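Local coordinates for protein transcriptional repressor of the blcABC operon (Agrobacterium tumefaciens, PDB 3MQ0) that represses transcription of the blcABC operon, probably by binding DNA through a helix-turn-helix domain, and is regulated through oligomerization, at residues D115-L123 with I134-P142; L153-K162 with F180-V189. One frame throughout, in Å; residues are numbered along the deposited sequence.

Contact 1: residues D115-L123 with I134-P142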
ATOM      1  N   ASP B 115     -25.701 -17.410  11.833  1.00 28.97           N
ATOM      2  CA  ASP B 115     -26.698 -16.422  12.242  1.00 37.83           C
ATOM      3  C   ASP B 115     -27.476 -15.898  11.037  1.00 33.89           C
ATOM      4  O   ASP B 115     -28.662 -15.576  11.135  1.00 35.46           O
ATOM      5  CB  ASP B 115     -26.020 -15.235  12.935  1.00 48.32           C
ATOM      6  CG  ASP B 115     -24.830 -15.651  13.784  1.00 65.73           C
ATOM      7  OD1 ASP B 115     -24.952 -15.625  15.034  1.00 75.76           O
ATOM      8  OD2 ASP B 115     -23.779 -16.007  13.198  1.00 62.11           O
ATOM      9  N   LEU B 116     -26.791 -15.789   9.904  1.00 25.91           N
ATOM     10  CA  LEU B 116     -27.385 -15.222   8.701  1.00 23.75           C
ATOM     11  C   LEU B 116     -27.973 -16.278   7.749  1.00 20.23           C
ATOM     12  O   LEU B 116     -28.454 -15.939   6.664  1.00 24.82           O
ATOM     13  CB  LEU B 116     -26.338 -14.401   7.952  1.00 23.89           C
ATOM     14  CG  LEU B 116     -25.722 -13.234   8.727  1.00 30.49           C
ATOM     15  CD1 LEU B 116     -24.634 -12.600   7.891  1.00 22.59           C
ATOM     16  CD2 LEU B 116     -26.788 -12.214   9.124  1.00 33.53           C
ATOM     17  N   ASP B 117     -27.924 -17.543   8.149  1.00 24.33           N
ATOM     18  CA  ASP B 117     -28.446 -18.630   7.318  1.00 21.09           C
ATOM     19  C   ASP B 117     -29.872 -18.407   6.816  1.00 25.37           C
ATOM     20  O   ASP B 117     -30.194 -18.801   5.693  1.00 24.70           O
ATOM     21  CB  ASP B 117     -28.382 -19.977   8.057  1.00 28.91           C
ATOM     22  CG  ASP B 117     -26.980 -20.585   8.077  1.00 35.21           C
ATOM     23  OD1 ASP B 117     -26.028 -19.949   7.574  1.00 32.32           O
ATOM     24  OD2 ASP B 117     -26.836 -21.709   8.615  1.00 38.69           O
ATOM     25  N   PRO B 118     -30.735 -17.789   7.640  1.00 24.30           N
ATOM     26  CA  PRO B 118     -32.135 -17.624   7.227  1.00 32.12           C
ATOM     27  C   PRO B 118     -32.327 -16.580   6.127  1.00 28.30           C
ATOM     28  O   PRO B 118     -33.417 -16.513   5.561  1.00 24.62           O
ATOM     29  CB  PRO B 118     -32.826 -17.130   8.503  1.00 31.82           C
ATOM     30  CG  PRO B 118     -31.884 -17.450   9.629  1.00 27.67           C
ATOM     31  CD  PRO B 118     -30.519 -17.364   9.035  1.00 28.92           C
ATOM     32  N   TYR B 119     -31.306 -15.780   5.828  1.00 22.58           N
ATOM     33  CA  TYR B 119     -31.503 -14.655   4.909  1.00 21.09           C
ATOM     34  C   TYR B 119     -30.744 -14.759   3.602  1.00 20.32           C
ATOM     35  O   TYR B 119     -29.650 -15.330   3.533  1.00 17.14           O
ATOM     36  CB  TYR B 119     -31.133 -13.330   5.586  1.00 22.05           C
ATOM     37  CG  TYR B 119     -31.660 -13.246   6.990  1.00 20.66           C
ATOM     38  CD1 TYR B 119     -33.004 -13.060   7.229  1.00 26.27           C
ATOM     39  CD2 TYR B 119     -30.810 -13.379   8.079  1.00 23.26           C
ATOM     40  CE1 TYR B 119     -33.494 -12.997   8.513  1.00 29.21           C
ATOM     41  CE2 TYR B 119     -31.294 -13.326   9.366  1.00 22.87           C
ATOM     42  CZ  TYR B 119     -32.633 -13.130   9.576  1.00 28.44           C
ATOM     43  OH  TYR B 119     -33.127 -13.081  10.860  1.00 33.20           O
ATOM     44  N   THR B 120     -31.320 -14.150   2.573  1.00 17.76           N
ATOM     45  CA  THR B 120     -30.611 -13.962   1.318  1.00 17.48           C
ATOM     46  C   THR B 120     -29.621 -12.822   1.518  1.00 12.91           C
ATOM     47  O   THR B 120     -29.984 -11.769   2.023  1.00 17.67           O
ATOM     48  CB  THR B 120     -31.580 -13.612   0.191  1.00 24.15           C
ATOM     49  OG1 THR B 120     -32.431 -14.741  -0.060  1.00 25.64           O
ATOM     50  CG2 THR B 120     -30.820 -13.242  -1.076  1.00 22.61           C
ATOM     51  N   VAL B 121     -28.368 -13.031   1.123  1.00 13.11           N
ATOM     52  CA  VAL B 121     -27.336 -12.020   1.344  1.00 11.98           C
ATOM     53  C   VAL B 121     -26.734 -11.619   0.015  1.00 14.66           C
ATOM     54  O   VAL B 121     -26.389 -12.489  -0.794  1.00 17.92           O
ATOM     55  CB  VAL B 121     -26.196 -12.577   2.215  1.00 16.68           C
ATOM     56  CG1 VAL B 121     -25.249 -11.446   2.640  1.00 13.41           C
ATOM     57  CG2 VAL B 121     -26.760 -13.298   3.421  1.00 17.53           C
ATOM     58  N   THR B 122     -26.615 -10.315  -0.222  1.00 12.56           N
ATOM     59  CA  THR B 122     -26.068  -9.827  -1.485  1.00 13.35           C
ATOM     60  C   THR B 122     -24.829  -8.994  -1.233  1.00 12.22           C
ATOM     61  O   THR B 122     -24.642  -8.453  -0.148  1.00 12.42           O
ATOM     62  CB  THR B 122     -27.091  -8.954  -2.242  1.00 18.49           C
ATOM     63  OG1 THR B 122     -27.551  -7.918  -1.367  1.00 18.07           O
ATOM     64  CG2 THR B 122     -28.280  -9.783  -2.661  1.00 19.62           C
ATOM     65  N   LEU B 123     -23.984  -8.910  -2.251  1.00 11.87           N
ATOM     66  CA  LEU B 123     -22.767  -8.112  -2.211  1.00 10.94           C
ATOM     67  C   LEU B 123     -22.781  -7.274  -3.476  1.00 12.25           C
ATOM     68  O   LEU B 123     -22.947  -7.813  -4.574  1.00 12.02           O
ATOM     69  CB  LEU B 123     -21.547  -9.024  -2.249  1.00 10.64           C
ATOM     70  CG  LEU B 123     -20.157  -8.371  -2.280  1.00 12.38           C
ATOM     71  CD1 LEU B 123     -19.892  -7.723  -0.937  1.00 16.52           C
ATOM     72  CD2 LEU B 123     -19.072  -9.420  -2.624  1.00 12.28           C
ATOM     73  N   ILE B 134     -22.474  -8.371  -7.327  1.00 13.34           N
ATOM     74  CA  ILE B 134     -21.311  -9.196  -7.633  1.00 12.63           C
ATOM     75  C   ILE B 134     -21.263 -10.495  -6.846  1.00 15.34           C
ATOM     76  O   ILE B 134     -20.460 -11.383  -7.151  1.00 16.31           O
ATOM     77  CB  ILE B 134     -19.991  -8.432  -7.454  1.00 13.85           C
ATOM     78  CG1 ILE B 134     -19.821  -7.945  -6.012  1.00 15.09           C
ATOM     79  CG2 ILE B 134     -19.943  -7.244  -8.411  1.00 17.17           C
ATOM     80  CD1 ILE B 134     -18.406  -7.442  -5.698  1.00 23.12           C
ATOM     81  N   GLY B 135     -22.102 -10.602  -5.827  1.00 15.03           N
ATOM     82  CA  GLY B 135     -22.207 -11.834  -5.056  1.00 16.70           C
ATOM     83  C   GLY B 135     -23.601 -11.997  -4.492  1.00 15.22           C
ATOM     84  O   GLY B 135     -24.292 -11.010  -4.251  1.00 15.06           O
ATOM     85  N   CYS B 136     -24.031 -13.244  -4.316  1.00 14.45           N
ATOM     86  CA  CYS B 136     -25.356 -13.499  -3.769  1.00 19.24           C
ATOM     87  C   CYS B 136     -25.419 -14.881  -3.146  1.00 31.44           C
ATOM     88  O   CYS B 136     -25.128 -15.875  -3.814  1.00 30.73           O
ATOM     89  CB  CYS B 136     -26.432 -13.368  -4.854  1.00 30.59           C
ATOM     90  SG  CYS B 136     -28.143 -13.647  -4.252  1.00 33.99           S
ATOM     91  N   ARG B 137     -25.799 -14.946  -1.869  1.00 20.32           N
ATOM     92  CA  ARG B 137     -26.030 -16.231  -1.215  1.00 21.60           C
ATOM     93  C   ARG B 137     -27.522 -16.373  -0.917  1.00 21.88           C
ATOM     94  O   ARG B 137     -28.072 -15.642  -0.098  1.00 16.17           O
ATOM     95  CB  ARG B 137     -25.175 -16.396   0.051  1.00 24.37           C
ATOM     96  CG  ARG B 137     -25.252 -17.823   0.636  1.00 28.04           C
ATOM     97  CD  ARG B 137     -24.614 -17.964   2.016  1.00 49.66           C
ATOM     98  NE  ARG B 137     -25.447 -17.545   3.155  1.00 48.20           N
ATOM     99  CZ  ARG B 137     -26.768 -17.374   3.138  1.00 35.76           C
ATOM    100  NH1 ARG B 137     -27.475 -17.595   2.040  1.00 34.79           N
ATOM    101  NH2 ARG B 137     -27.384 -16.977   4.239  1.00 31.37           N
ATOM    102  N   ASN B 138     -28.184 -17.292  -1.625  1.00 29.73           N
ATOM    103  CA  ASN B 138     -29.636 -17.441  -1.542  1.00 23.81           C
ATOM    104  C   ASN B 138     -30.111 -18.105  -0.264  1.00 23.85           C
ATOM    105  O   ASN B 138     -29.335 -18.763   0.419  1.00 30.73           O
ATOM    106  CB  ASN B 138     -30.164 -18.210  -2.749  1.00 32.55           C
ATOM    107  CG  ASN B 138     -30.138 -17.376  -4.002  1.00 37.90           C
ATOM    108  OD1 ASN B 138     -29.388 -17.659  -4.934  1.00 45.34           O
ATOM    109  ND2 ASN B 138     -30.941 -16.317  -4.022  1.00 37.13           N
ATOM    110  N   SER B 139     -31.396 -17.944   0.041  1.00 30.58           N
ATOM    111  CA  SER B 139     -32.001 -18.541   1.234  1.00 30.63           C
ATOM    112  C   SER B 139     -33.436 -18.957   0.973  1.00 30.48           C
ATOM    113  O   SER B 139     -33.902 -18.932  -0.171  1.00 32.99           O
ATOM    114  CB  SER B 139     -32.009 -17.546   2.388  1.00 31.34           C
ATOM    115  OG  SER B 139     -33.048 -16.599   2.201  1.00 34.27           O
ATOM    116  N   ALA B 140     -34.132 -19.338   2.050  1.00 28.76           N
ATOM    117  CA  ALA B 140     -35.531 -19.757   1.986  1.00 33.07           C
ATOM    118  C   ALA B 140     -36.519 -18.587   1.977  1.00 34.61           C
ATOM    119  O   ALA B 140     -37.728 -18.786   1.839  1.00 40.87           O
ATOM    120  CB  ALA B 140     -35.855 -20.708   3.144  1.00 43.56           C
ATOM    121  N   GLN B 141     -36.009 -17.374   2.133  1.00 30.69           N
ATOM    122  CA  GLN B 141     -36.862 -16.200   2.057  1.00 36.94           C
ATOM    123  C   GLN B 141     -37.536 -16.156   0.679  1.00 46.89           C
ATOM    124  O   GLN B 141     -36.861 -16.224  -0.349  1.00 49.88           O
ATOM    125  CB  GLN B 141     -36.029 -14.937   2.290  1.00 35.03           C
ATOM    126  CG  GLN B 141     -36.738 -13.845   3.072  1.00 48.95           C
ATOM    127  CD  GLN B 141     -36.900 -14.160   4.550  1.00 44.24           C
ATOM    128  OE1 GLN B 141     -36.022 -14.751   5.181  1.00 39.99           O
ATOM    129  NE2 GLN B 141     -38.028 -13.753   5.112  1.00 45.65           N
ATOM    130  N   PRO B 142     -38.876 -16.066   0.651  1.00 50.61           N
ATOM    131  CA  PRO B 142     -39.573 -15.948  -0.636  1.00 59.90           C
ATOM    132  C   PRO B 142     -39.015 -14.789  -1.466  1.00 65.95           C
ATOM    133  O   PRO B 142     -39.697 -14.281  -2.355  1.00 70.26           O
ATOM    134  CB  PRO B 142     -41.022 -15.665  -0.226  1.00 61.06           C
ATOM    135  CG  PRO B 142     -41.158 -16.286   1.126  1.00 57.57           C
ATOM    136  CD  PRO B 142     -39.812 -16.117   1.790  1.00 48.70           C
TER
HETATM  137  O   HOH W   1     -25.018 -17.693   6.558  1.00 23.69           O
HETATM  138  O   HOH W   2     -32.831 -19.990   4.233  1.00 46.95           O

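Contact 2: residues L153-K162 with F180-V189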
ATOM      1  N   LEU B 153     -29.391  -2.081 -10.161  1.00 17.66           N
ATOM      2  CA  LEU B 153     -30.542  -1.382  -9.596  1.00 20.00           C
ATOM      3  C   LEU B 153     -30.137   0.047  -9.216  1.00 18.96           C
ATOM      4  O   LEU B 153     -28.959   0.316  -8.999  1.00 18.23           O
ATOM      5  CB  LEU B 153     -31.052  -2.115  -8.351  1.00 18.21           C
ATOM      6  CG  LEU B 153     -31.835  -3.398  -8.641  1.00 16.30           C
ATOM      7  CD1 LEU B 153     -32.250  -4.066  -7.325  1.00 19.45           C
ATOM      8  CD2 LEU B 153     -33.046  -3.088  -9.480  1.00 18.60           C
ATOM      9  N   PRO B 154     -31.113   0.969  -9.119  1.00 20.01           N
ATOM     10  CA  PRO B 154     -30.805   2.341  -8.675  1.00 18.62           C
ATOM     11  C   PRO B 154     -30.276   2.373  -7.254  1.00 19.40           C
ATOM     12  O   PRO B 154     -30.925   1.872  -6.334  1.00 21.08           O
ATOM     13  CB  PRO B 154     -32.163   3.052  -8.738  1.00 23.26           C
ATOM     14  CG  PRO B 154     -32.988   2.233  -9.695  1.00 23.33           C
ATOM     15  CD  PRO B 154     -32.528   0.811  -9.500  1.00 23.46           C
ATOM     16  N   ALA B 155     -29.103   2.963  -7.078  1.00 15.80           N
ATOM     17  CA  ALA B 155     -28.488   3.074  -5.760  1.00 17.24           C
ATOM     18  C   ALA B 155     -29.385   3.721  -4.699  1.00 21.01           C
ATOM     19  O   ALA B 155     -29.335   3.333  -3.534  1.00 18.01           O
ATOM     20  CB  ALA B 155     -27.167   3.824  -5.855  1.00 22.32           C
ATOM     21  N   PRO B 156     -30.200   4.721  -5.081  1.00 14.87           N
ATOM     22  CA  PRO B 156     -30.965   5.372  -4.003  1.00 12.48           C
ATOM     23  C   PRO B 156     -32.018   4.477  -3.361  1.00 18.25           C
ATOM     24  O   PRO B 156     -32.430   4.775  -2.243  1.00 19.84           O
ATOM     25  CB  PRO B 156     -31.659   6.537  -4.718  1.00 15.84           C
ATOM     26  CG  PRO B 156     -30.739   6.863  -5.839  1.00 17.93           C
ATOM     27  CD  PRO B 156     -30.231   5.518  -6.324  1.00 14.82           C
ATOM     28  N   PHE B 157     -32.444   3.421  -4.052  1.00 13.60           N
ATOM     29  CA  PHE B 157     -33.523   2.570  -3.555  1.00 20.31           C
ATOM     30  C   PHE B 157     -33.059   1.326  -2.757  1.00 25.30           C
ATOM     31  O   PHE B 157     -33.823   0.779  -1.963  1.00 25.82           O
ATOM     32  CB  PHE B 157     -34.418   2.111  -4.722  1.00 11.90           C
ATOM     33  CG  PHE B 157     -34.994   3.240  -5.569  1.00 16.44           C
ATOM     34  CD1 PHE B 157     -35.196   4.505  -5.048  1.00 16.69           C
ATOM     35  CD2 PHE B 157     -35.355   3.005  -6.890  1.00 17.36           C
ATOM     36  CE1 PHE B 157     -35.730   5.522  -5.830  1.00 22.01           C
ATOM     37  CE2 PHE B 157     -35.884   4.024  -7.688  1.00 18.97           C
ATOM     38  CZ  PHE B 157     -36.074   5.286  -7.139  1.00 18.67           C
ATOM     39  N   THR B 158     -31.832   0.865  -2.967  1.00 15.91           N
ATOM     40  CA  THR B 158     -31.397  -0.391  -2.340  1.00 13.86           C
ATOM     41  C   THR B 158     -30.711  -0.140  -0.998  1.00  8.86           C
ATOM     42  O   THR B 158     -30.227   0.962  -0.746  1.00 12.13           O
ATOM     43  CB  THR B 158     -30.398  -1.159  -3.250  1.00 19.67           C
ATOM     44  OG1 THR B 158     -29.236  -0.354  -3.457  1.00 23.24           O
ATOM     45  CG2 THR B 158     -31.002  -1.464  -4.619  1.00 19.01           C
ATOM     46  N   ALA B 159     -30.636  -1.160  -0.139  1.00 10.22           N
ATOM     47  CA  ALA B 159     -29.957  -0.975   1.144  1.00 10.95           C
ATOM     48  C   ALA B 159     -28.457  -0.760   0.932  1.00 12.00           C
ATOM     49  O   ALA B 159     -27.878   0.135   1.532  1.00 10.60           O
ATOM     50  CB  ALA B 159     -30.200  -2.172   2.079  1.00 13.75           C
ATOM     51  N   THR B 160     -27.823  -1.564   0.074  1.00 10.48           N
ATOM     52  CA  THR B 160     -26.397  -1.325  -0.192  1.00  9.38           C
ATOM     53  C   THR B 160     -26.167   0.022  -0.846  1.00 12.99           C
ATOM     54  O   THR B 160     -25.159   0.669  -0.568  1.00 15.20           O
ATOM     55  CB  THR B 160     -25.735  -2.385  -1.104  1.00 11.62           C
ATOM     56  OG1 THR B 160     -26.419  -2.444  -2.355  1.00 12.81           O
ATOM     57  CG2 THR B 160     -25.744  -3.771  -0.449  1.00 11.95           C
ATOM     58  N   GLY B 161     -27.094   0.419  -1.723  1.00 10.10           N
ATOM     59  CA  GLY B 161     -27.021   1.700  -2.410  1.00 10.03           C
ATOM     60  C   GLY B 161     -27.040   2.866  -1.429  1.00 14.81           C
ATOM     61  O   GLY B 161     -26.217   3.763  -1.515  1.00 13.72           O
ATOM     62  N   LYS B 162     -27.980   2.854  -0.488  1.00 12.00           N
ATOM     63  CA  LYS B 162     -28.026   3.892   0.545  1.00  9.94           C
ATOM     64  C   LYS B 162     -26.739   3.950   1.368  1.00 11.95           C
ATOM     65  O   LYS B 162     -26.217   5.028   1.644  1.00 12.96           O
ATOM     66  CB  LYS B 162     -29.235   3.689   1.466  1.00 10.82           C
ATOM     67  CG  LYS B 162     -30.593   3.853   0.777  1.00 14.53           C
ATOM     68  CD  LYS B 162     -31.732   3.443   1.725  1.00 15.13           C
ATOM     69  CE  LYS B 162     -33.027   3.148   0.949  1.00 18.53           C
ATOM     70  NZ  LYS B 162     -33.535   4.406   0.337  1.00 19.99           N
ATOM     71  N   PHE B 180     -33.402  12.595 -10.847  1.00 28.90           N
ATOM     72  CA  PHE B 180     -33.613  11.546  -9.873  1.00 28.38           C
ATOM     73  C   PHE B 180     -34.304  10.326 -10.514  1.00 29.75           C
ATOM     74  O   PHE B 180     -35.234  10.488 -11.294  1.00 29.52           O
ATOM     75  CB  PHE B 180     -34.429  12.102  -8.712  1.00 28.86           C
ATOM     76  CG  PHE B 180     -34.219  11.359  -7.448  1.00 23.56           C
ATOM     77  CD1 PHE B 180     -33.103  11.609  -6.664  1.00 22.70           C
ATOM     78  CD2 PHE B 180     -35.113  10.381  -7.053  1.00 25.15           C
ATOM     79  CE1 PHE B 180     -32.884  10.901  -5.500  1.00 16.28           C
ATOM     80  CE2 PHE B 180     -34.905   9.673  -5.890  1.00 25.35           C
ATOM     81  CZ  PHE B 180     -33.795   9.931  -5.110  1.00 25.52           C
ATOM     82  N   PRO B 181     -33.842   9.101 -10.197  1.00 22.64           N
ATOM     83  CA  PRO B 181     -34.485   7.918 -10.785  1.00 23.46           C
ATOM     84  C   PRO B 181     -35.976   7.839 -10.475  1.00 28.49           C
ATOM     85  O   PRO B 181     -36.404   8.236  -9.384  1.00 22.96           O
ATOM     86  CB  PRO B 181     -33.742   6.737 -10.127  1.00 24.94           C
ATOM     87  CG  PRO B 181     -33.052   7.315  -8.928  1.00 27.77           C
ATOM     88  CD  PRO B 181     -32.731   8.736  -9.298  1.00 21.54           C
ATOM     89  N   GLN B 182     -36.753   7.326 -11.429  1.00 23.24           N
ATOM     90  CA  GLN B 182     -38.178   7.094 -11.231  1.00 25.37           C
ATOM     91  C   GLN B 182     -38.412   5.959 -10.233  1.00 22.99           C
ATOM     92  O   GLN B 182     -37.643   5.003 -10.194  1.00 27.39           O
ATOM     93  CB  GLN B 182     -38.851   6.752 -12.566  1.00 35.10           C
ATOM     94  CG  GLN B 182     -38.851   7.883 -13.590  1.00 43.72           C
ATOM     95  CD  GLN B 182     -39.757   9.043 -13.194  1.00 49.41           C
ATOM     96  OE1 GLN B 182     -40.950   8.861 -12.942  1.00 56.97           O
ATOM     97  NE2 GLN B 182     -39.188  10.241 -13.133  1.00 44.47           N
ATOM     98  N   PRO B 183     -39.491   6.048  -9.435  1.00 32.38           N
ATOM     99  CA  PRO B 183     -39.750   5.047  -8.386  1.00 30.56           C
ATOM    100  C   PRO B 183     -40.013   3.637  -8.918  1.00 33.27           C
ATOM    101  O   PRO B 183     -40.586   3.479  -9.997  1.00 34.35           O
ATOM    102  CB  PRO B 183     -41.003   5.588  -7.687  1.00 36.12           C
ATOM    103  CG  PRO B 183     -41.651   6.475  -8.699  1.00 40.32           C
ATOM    104  CD  PRO B 183     -40.523   7.098  -9.463  1.00 37.60           C
ATOM    105  N   LEU B 184     -39.588   2.623  -8.166  1.00 27.00           N
ATOM    106  CA  LEU B 184     -39.912   1.237  -8.499  1.00 24.81           C
ATOM    107  C   LEU B 184     -41.210   0.808  -7.818  1.00 31.20           C
ATOM    108  O   LEU B 184     -41.964  -0.005  -8.355  1.00 32.68           O
ATOM    109  CB  LEU B 184     -38.771   0.287  -8.124  1.00 25.20           C
ATOM    110  CG  LEU B 184     -37.464   0.461  -8.907  1.00 30.62           C
ATOM    111  CD1 LEU B 184     -36.506  -0.699  -8.654  1.00 34.97           C
ATOM    112  CD2 LEU B 184     -37.740   0.597 -10.404  1.00 38.86           C
ATOM    113  N   THR B 185     -41.462   1.349  -6.628  1.00 27.78           N
ATOM    114  CA  THR B 185     -42.672   1.034  -5.870  1.00 29.57           C
ATOM    115  C   THR B 185     -43.222   2.328  -5.293  1.00 26.49           C
ATOM    116  O   THR B 185     -42.621   3.379  -5.466  1.00 25.38           O
ATOM    117  CB  THR B 185     -42.391   0.050  -4.696  1.00 23.58           C
ATOM    118  OG1 THR B 185     -41.703   0.742  -3.645  1.00 24.63           O
ATOM    119  CG2 THR B 185     -41.540  -1.127  -5.152  1.00 21.89           C
ATOM    120  N   SER B 186     -44.356   2.250  -4.604  1.00 28.56           N
ATOM    121  CA  SER B 186     -44.934   3.418  -3.952  1.00 25.74           C
ATOM    122  C   SER B 186     -44.130   3.850  -2.729  1.00 29.06           C
ATOM    123  O   SER B 186     -44.413   4.888  -2.130  1.00 30.10           O
ATOM    124  CB  SER B 186     -46.379   3.146  -3.546  1.00 38.17           C
ATOM    125  OG  SER B 186     -46.457   2.132  -2.559  1.00 45.01           O
ATOM    126  N   ARG B 187     -43.123   3.061  -2.356  1.00 27.09           N
ATOM    127  CA  ARG B 187     -42.290   3.403  -1.200  1.00 23.56           C
ATOM    128  C   ARG B 187     -40.914   3.905  -1.602  1.00 24.97           C
ATOM    129  O   ARG B 187     -40.150   4.374  -0.756  1.00 22.57           O
ATOM    130  CB  ARG B 187     -42.112   2.194  -0.283  1.00 17.22           C
ATOM    131  CG  ARG B 187     -43.378   1.415  -0.041  1.00 29.71           C
ATOM    132  CD  ARG B 187     -43.958   1.739   1.300  1.00 44.04           C
ATOM    133  NE  ARG B 187     -43.003   1.504   2.374  1.00 53.80           N
ATOM    134  CZ  ARG B 187     -43.322   1.559   3.661  1.00 63.93           C
ATOM    135  NH1 ARG B 187     -44.572   1.827   4.017  1.00 71.95           N
ATOM    136  NH2 ARG B 187     -42.401   1.340   4.590  1.00 59.90           N
ATOM    137  N   SER B 188     -40.585   3.801  -2.884  1.00 26.21           N
ATOM    138  CA  SER B 188     -39.273   4.238  -3.349  1.00 26.00           C
ATOM    139  C   SER B 188     -39.060   5.682  -2.949  1.00 28.06           C
ATOM    140  O   SER B 188     -39.964   6.489  -3.071  1.00 24.65           O
ATOM    141  CB  SER B 188     -39.178   4.121  -4.870  1.00 24.70           C
ATOM    142  OG  SER B 188     -39.259   2.769  -5.285  1.00 24.67           O
ATOM    143  N   VAL B 189     -37.865   6.017  -2.478  1.00 23.93           N
ATOM    144  CA  VAL B 189     -37.601   7.391  -2.079  1.00 22.63           C
ATOM    145  C   VAL B 189     -37.862   8.322  -3.277  1.00 20.26           C
ATOM    146  O   VAL B 189     -37.461   8.029  -4.399  1.00 24.59           O
ATOM    147  CB  VAL B 189     -36.196   7.539  -1.470  1.00 22.34           C
ATOM    148  CG1 VAL B 189     -35.124   7.276  -2.508  1.00 19.39           C
ATOM    149  CG2 VAL B 189     -36.026   8.902  -0.857  1.00 21.53           C
TER

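Contact 1: residues D115-L123 with I134-P142
Val121 pairs with Arg137, and Leu123 with Gly135, in the antiparallel beta hairpin formed by strands 120-127 and 130-137, within the six-stranded sheet in the GAF-fold domain that follows the helix-turn-helix part of IclR-type regulators. The short strand segments run 4.5 Å apart at 172°. Val121 and Arg137 form a hydrogen-bonded pair closed by two nearly straight bonds, with Arg137 N to Val121 O at 2.7 Å. Thr122 and Cys136 make the non-hydrogen-bonded pair, their side chains on the sheet face where Phe147 lies. A classic beta bulge follows: Ile134 and Gly135 both face Leu123, whose carbonyl oxygen accepts from both backbone N-H groups. There the Leu123 side chain crosses Ile134, with CD2 3.7 Å from Ile134 CD1.

On the Val121 face, beneath helix 102-110, Arg137 folds back over its partner strand. CG stands anti to the backbone N (chi1 -172°) and the chain bends at chi3, which brings the guanidinium to the type I turn from Leu116 to Tyr119. Val121 CG2 packs over one guanidinium face, offset toward the rim, while Arg137 NH2 donates to Tyr119 O at 2.9 Å; the oxygen lies out of the guanidinium plane and the bond is bent (134°). Leu116 O lies near the plane at the edge, 2.8 Å from the same NH2, so this one nitrogen meets the carbonyl oxygens of the turn's first and last residues. Asp117 OD1 stays 4.7 Å from Arg137 NH2, and a water that donates to OD1 accepts only a weak bond from Arg137 NE; any electrostatic help to the cation is probably modest.

Beyond the strands, Ser139 OG and Thr120 OG1 share a hydrogen bond of 3.0 Å whose donor may be either; Ser139 OG accepts from Gln141 N at 3.1 Å, closing an ST turn.

Contact 2: residues L153-K162 with F180-V189
The ring of Phe157 fills the concave side of the 180-189 loop, which curls round it and meets it both over a face and along its edge. Ser188 CB sits over the face in a CH-pi contact, 3.9 Å from the ring centroid and 14° off the normal. At the edge, near the ring plane, lie three backbone oxygens of the loop, those of Pro181, Gln182 and Val189; Phe157 CE2 approaches Gln182 O to 3.2 Å, and CE1 approaches Val189 O to 3.4 Å. Phe157 CG is set anti to its own carbonyl carbon (chi1 -55°), a torsion that swings the ring out from the turn after strand 152-154 and into the loop. Leu184 CG meets CD2 of the ring at 3.9 Å, the two side chains running across one another. Val189 CG1 reaches the edge beside CD1.

Beside the ring, Pro156 packs on Pro181 and Phe180. Pro156 CG meets Pro181 CG at 3.9 Å with the rings crossed obliquely, and Pro156 CB lies against Phe180 CZ at 4.0 Å. Pro181 CD lies over one face of the Phe180 ring, toward its rim.

Polar groups tie each segment internally. Ser188 OG accepts from the backbone N of both Leu184 and Thr185 and is also hydrogen-bonded to Gln213 O, bonds that probably keep Ser188 CB placed over the aromatic face. Lys162 NZ donates in the carbonyl plane to Pro156 O at 2.8 Å; a salt bridge to Glu198 on helix 192-205 and a bond to Gln213 complete its setting. Cohesion between the segments thus comes from apolar packing, with the weakly positive ring-edge hydrogens of Phe157 turned to carbonyl oxygens, a pairing that is probably mildly favourable electrostatically.

Overall arrangement
Contact 1 closes before contact 2 opens along the chain, and all four segments belong to the IclR C-terminal family region. The sheet connects them: strand 130-137, the second strand of the contact 1 hairpin, has strand 152-154 as its other neighbour, and that edge strand leads into the turn and helix of contact 2. Their centres lie 20 Å apart and their nearest atoms about 5 Å, without touching. Contact 1 is largely backbone pairing within the sheet, whereas contact 2 packs the loop between helices 170-176 and 192-205 against the turn that follows the edge strand, and lightly against the strand's end. The second chain of the assembly touches neither.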